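Local atomic coordinates of carboxysome assembly protein CcmN (Synechococcus elongatus, PDB entry 7D6C), a protein that helps assemble beta-carboxysomes, with its N-terminal domain, the part described, binding CcmM and its C-terminal peptide binding the shell protein CcmK2. Residues Thr25-Val36 / Glu47-Ser58. Sequence-based numbering, arbitrary orientation.
Sequences TIAADVVIAPGV and EIASGVCIGLGS
Val30 packs on Ile48, and Val36 on Ile54, in the tightly packed part of this contact. Val30 CG2 lies 3.8 Å from Ile48 CG2, and the two side chains cross at about a right angle. The same methyl also lies near Ala49 O; CG2 is placed there by being anti to the carbonyl carbon, with CG1 anti to the backbone N (chi1 164°). Losing both methyls to an alanine here is likely to open a gap beside Ile48 and leave that side chain freer to turn. Ile54 CG2 touches Val36 CG1 at 3.8 Å. Ile32 and Ile54 lie side by side, pointing the same way, with Ile54 CD1 4.0 Å from Ile32 CG1.

The two segments are equivalent pieces of successive coils in a left-handed parallel beta-helix, the fold of the CcmM-binding N-terminal part. Short strands 31-32 and 53-54 pair in parallel. Val31 N donates to Val52 O (2.9 Å), Val31 O accepts from Ile54 N, and Ala33 N donates to Ile54 O. The first is nearly straight (170°), the second more bent (157°). Leu75 of the next coil continues the packing beyond Ile54. On the opposite face of the sheet, Val31 and Cys53 pack against Ile39 and His61 of the second subunit.

The end with Thr25, Asp29 and Ser50 is looser and more exposed, though Ala27 points toward 47-58. Thr25 OG1 comes no nearer to Glu47 than 4.3 Å, at CG, and the Glu47 carboxylate pairs with Arg45. One polar bond ties this corner: Gly51 N donates to Asp29 OD1 (2.9 Å), from above the carboxylate plane.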
loop_
_atom_site.group_PDB
_atom_site.type_symbol
_atom_site.label_atom_id
_atom_site.label_comp_id
_atom_site.label_asym_id
_atom_site.label_seq_id
_atom_site.Cartn_x
_atom_site.Cartn_y
_atom_site.Cartn_z
ATOM N N THR F 25 -9.685 19.751 0.997
ATOM C CA THR F 25 -9.778 21.046 0.385
ATOM C C THR F 25 -8.804 21.102 -0.786
ATOM O O THR F 25 -7.798 21.745 -0.515
ATOM C CB THR F 25 -9.486 22.186 1.353
ATOM O OG1 THR F 25 -8.068 22.244 1.675
ATOM C CG2 THR F 25 -10.046 21.968 2.791
ATOM N N ILE F 26 -8.911 20.613 -2.130
ATOM C CA ILE F 26 -7.710 20.292 -3.013
ATOM C C ILE F 26 -7.147 21.440 -3.878
ATOM O O ILE F 26 -7.859 22.282 -4.381
ATOM C CB ILE F 26 -7.999 19.035 -3.842
ATOM C CG1 ILE F 26 -8.332 17.830 -2.979
ATOM C CG2 ILE F 26 -6.820 18.613 -4.712
ATOM C CD1 ILE F 26 -8.719 16.451 -3.819
ATOM N N ALA F 27 -5.812 21.382 -4.108
ATOM C CA ALA F 27 -5.040 22.413 -4.816
ATOM C C ALA F 27 -4.964 22.157 -6.320
ATOM O O ALA F 27 -4.645 21.058 -6.776
ATOM C CB ALA F 27 -3.641 22.573 -4.253
ATOM N N ALA F 28 -5.248 23.218 -7.108
ATOM C CA ALA F 28 -5.583 23.013 -8.521
ATOM C C ALA F 28 -4.457 22.330 -9.278
ATOM O O ALA F 28 -4.730 21.621 -10.248
ATOM C CB ALA F 28 -5.950 24.346 -9.144
ATOM N N ASP F 29 -3.197 22.496 -8.844
ATOM C CA ASP F 29 -2.062 21.905 -9.548
ATOM C C ASP F 29 -1.622 20.552 -8.973
ATOM O O ASP F 29 -0.558 20.045 -9.345
ATOM C CB ASP F 29 -0.898 22.893 -9.559
ATOM C CG ASP F 29 -0.427 23.242 -8.170
ATOM O OD1 ASP F 29 -0.969 22.666 -7.200
ATOM O OD2 ASP F 29 0.490 24.092 -8.050
ATOM N N VAL F 30 -2.414 19.968 -8.076
ATOM C CA VAL F 30 -2.109 18.691 -7.450
ATOM C C VAL F 30 -2.401 17.574 -8.435
ATOM O O VAL F 30 -3.328 17.657 -9.245
ATOM C CB VAL F 30 -2.921 18.521 -6.150
ATOM C CG1 VAL F 30 -2.936 17.060 -5.685
ATOM C CG2 VAL F 30 -2.376 19.408 -5.060
ATOM N N VAL F 31 -1.591 16.524 -8.374
ATOM C CA VAL F 31 -1.753 15.346 -9.204
ATOM C C VAL F 31 -1.970 14.166 -8.275
ATOM O O VAL F 31 -1.087 13.842 -7.472
ATOM C CB VAL F 31 -0.522 15.122 -10.091
ATOM C CG1 VAL F 31 -0.760 13.968 -11.076
ATOM C CG2 VAL F 31 -0.119 16.432 -10.783
ATOM N N ILE F 32 -3.139 13.533 -8.368
ATOM C CA ILE F 32 -3.474 12.373 -7.544
ATOM C C ILE F 32 -3.711 11.183 -8.456
ATOM O O ILE F 32 -4.609 11.223 -9.309
ATOM C CB ILE F 32 -4.712 12.613 -6.668
ATOM C CG1 ILE F 32 -4.474 13.770 -5.690
ATOM C CG2 ILE F 32 -5.076 11.317 -5.932
ATOM C CD1 ILE F 32 -5.755 14.392 -5.167
ATOM N N ALA F 33 -2.940 10.113 -8.250
ATOM C CA ALA F 33 -3.106 8.913 -9.063
ATOM C C ALA F 33 -4.447 8.244 -8.777
ATOM O O ALA F 33 -5.017 8.399 -7.688
ATOM C CB ALA F 33 -1.980 7.926 -8.798
ATOM N N PRO F 34 -4.974 7.488 -9.735
ATOM C CA PRO F 34 -6.254 6.798 -9.511
ATOM C C PRO F 34 -6.158 5.750 -8.407
ATOM O O PRO F 34 -5.139 5.069 -8.246
ATOM C CB PRO F 34 -6.545 6.153 -10.869
ATOM C CG PRO F 34 -5.816 7.000 -11.835
ATOM C CD PRO F 34 -4.554 7.418 -11.142
ATOM N N GLY F 35 -7.236 5.626 -7.639
ATOM C CA GLY F 35 -7.246 4.650 -6.582
ATOM C C GLY F 35 -6.615 5.111 -5.295
ATOM O O GLY F 35 -6.542 4.324 -4.334
ATOM N N VAL F 36 -6.160 6.360 -5.231
ATOM C CA VAL F 36 -5.734 6.889 -3.945
ATOM C C VAL F 36 -6.953 7.188 -3.072
ATOM O O VAL F 36 -8.028 7.566 -3.559
ATOM C CB VAL F 36 -4.841 8.116 -4.153
ATOM C CG1 VAL F 36 -4.649 8.863 -2.845
ATOM C CG2 VAL F 36 -3.512 7.660 -4.719
ATOM N N GLU F 47 -5.251 18.177 4.108
ATOM C CA GLU F 47 -4.855 19.391 3.401
ATOM C C GLU F 47 -3.605 19.098 2.585
ATOM O O GLU F 47 -2.596 18.659 3.145
ATOM C CB GLU F 47 -4.605 20.546 4.381
ATOM C CG GLU F 47 -4.280 21.915 3.763
ATOM C CD GLU F 47 -3.959 23.007 4.816
ATOM O OE1 GLU F 47 -4.320 22.845 6.006
ATOM O OE2 GLU F 47 -3.341 24.036 4.452
ATOM N N ILE F 48 -3.674 19.342 1.272
ATOM C CA ILE F 48 -2.591 19.034 0.340
ATOM C C ILE F 48 -2.229 20.307 -0.417
ATOM O O ILE F 48 -3.094 20.910 -1.044
ATOM C CB ILE F 48 -2.994 17.919 -0.645
ATOM C CG1 ILE F 48 -3.383 16.645 0.104
ATOM C CG2 ILE F 48 -1.921 17.645 -1.684
ATOM C CD1 ILE F 48 -4.311 15.796 -0.684
ATOM N N ALA F 49 -0.959 20.700 -0.396
ATOM C CA ALA F 49 -0.581 22.007 -0.921
ATOM C C ALA F 49 -0.273 21.942 -2.424
ATOM O O ALA F 49 -0.696 21.022 -3.130
ATOM C CB ALA F 49 0.598 22.564 -0.112
ATOM N N SER F 50 0.506 22.907 -2.915
ATOM C CA SER F 50 0.655 23.174 -4.337
ATOM C C SER F 50 1.741 22.283 -4.915
ATOM O O SER F 50 2.826 22.162 -4.342
ATOM C CB SER F 50 1.053 24.634 -4.552
ATOM O OG SER F 50 0.085 25.514 -3.985
ATOM N N GLY F 51 1.457 21.674 -6.062
ATOM C CA GLY F 51 2.477 20.923 -6.766
ATOM C C GLY F 51 2.726 19.527 -6.251
ATOM O O GLY F 51 3.616 18.846 -6.768
ATOM N N VAL F 52 1.964 19.085 -5.255
ATOM C CA VAL F 52 2.050 17.731 -4.739
ATOM C C VAL F 52 1.624 16.687 -5.762
ATOM O O VAL F 52 0.709 16.897 -6.569
ATOM C CB VAL F 52 1.198 17.647 -3.464
ATOM C CG1 VAL F 52 0.931 16.189 -3.071
ATOM C CG2 VAL F 52 1.947 18.340 -2.342
ATOM N N CYS F 53 2.292 15.531 -5.698
ATOM C CA CYS F 53 1.931 14.328 -6.436
ATOM C C CYS F 53 1.757 13.191 -5.453
ATOM O O CYS F 53 2.603 13.002 -4.573
ATOM C CB CYS F 53 3.010 13.964 -7.431
ATOM S SG CYS F 53 3.477 15.391 -8.352
ATOM N N ILE F 54 0.683 12.426 -5.612
ATOM C CA ILE F 54 0.430 11.254 -4.787
ATOM C C ILE F 54 0.325 10.045 -5.690
ATOM O O ILE F 54 -0.559 9.980 -6.555
ATOM C CB ILE F 54 -0.841 11.407 -3.953
ATOM C CG1 ILE F 54 -0.796 12.753 -3.183
ATOM C CG2 ILE F 54 -1.043 10.130 -3.092
ATOM C CD1 ILE F 54 -2.080 13.123 -2.529
ATOM N N GLY F 55 1.193 9.068 -5.449
ATOM C CA GLY F 55 1.285 7.911 -6.310
ATOM C C GLY F 55 0.210 6.861 -6.081
ATOM O O GLY F 55 -0.446 6.782 -5.037
ATOM N N LEU F 56 0.061 6.043 -7.117
ATOM C CA LEU F 56 -0.825 4.881 -7.136
ATOM C C LEU F 56 -0.918 4.180 -5.784
ATOM O O LEU F 56 0.086 3.970 -5.098
ATOM C CB LEU F 56 -0.298 3.900 -8.184
ATOM C CG LEU F 56 -1.231 2.746 -8.455
ATOM C CD1 LEU F 56 -2.612 3.328 -8.737
ATOM C CD2 LEU F 56 -0.704 1.925 -9.621
ATOM N N GLY F 57 -2.137 3.800 -5.410
ATOM C CA GLY F 57 -2.313 2.970 -4.231
ATOM C C GLY F 57 -2.004 3.619 -2.896
ATOM O O GLY F 57 -1.870 2.907 -1.894
ATOM N N SER F 58 -1.873 4.943 -2.840
ATOM C CA SER F 58 -1.588 5.571 -1.560
ATOM C C SER F 58 -2.878 5.710 -0.772
ATOM O O SER F 58 -3.977 5.632 -1.322
ATOM C CB SER F 58 -0.914 6.928 -1.751
ATOM O OG SER F 58 0.411 6.789 -2.246
#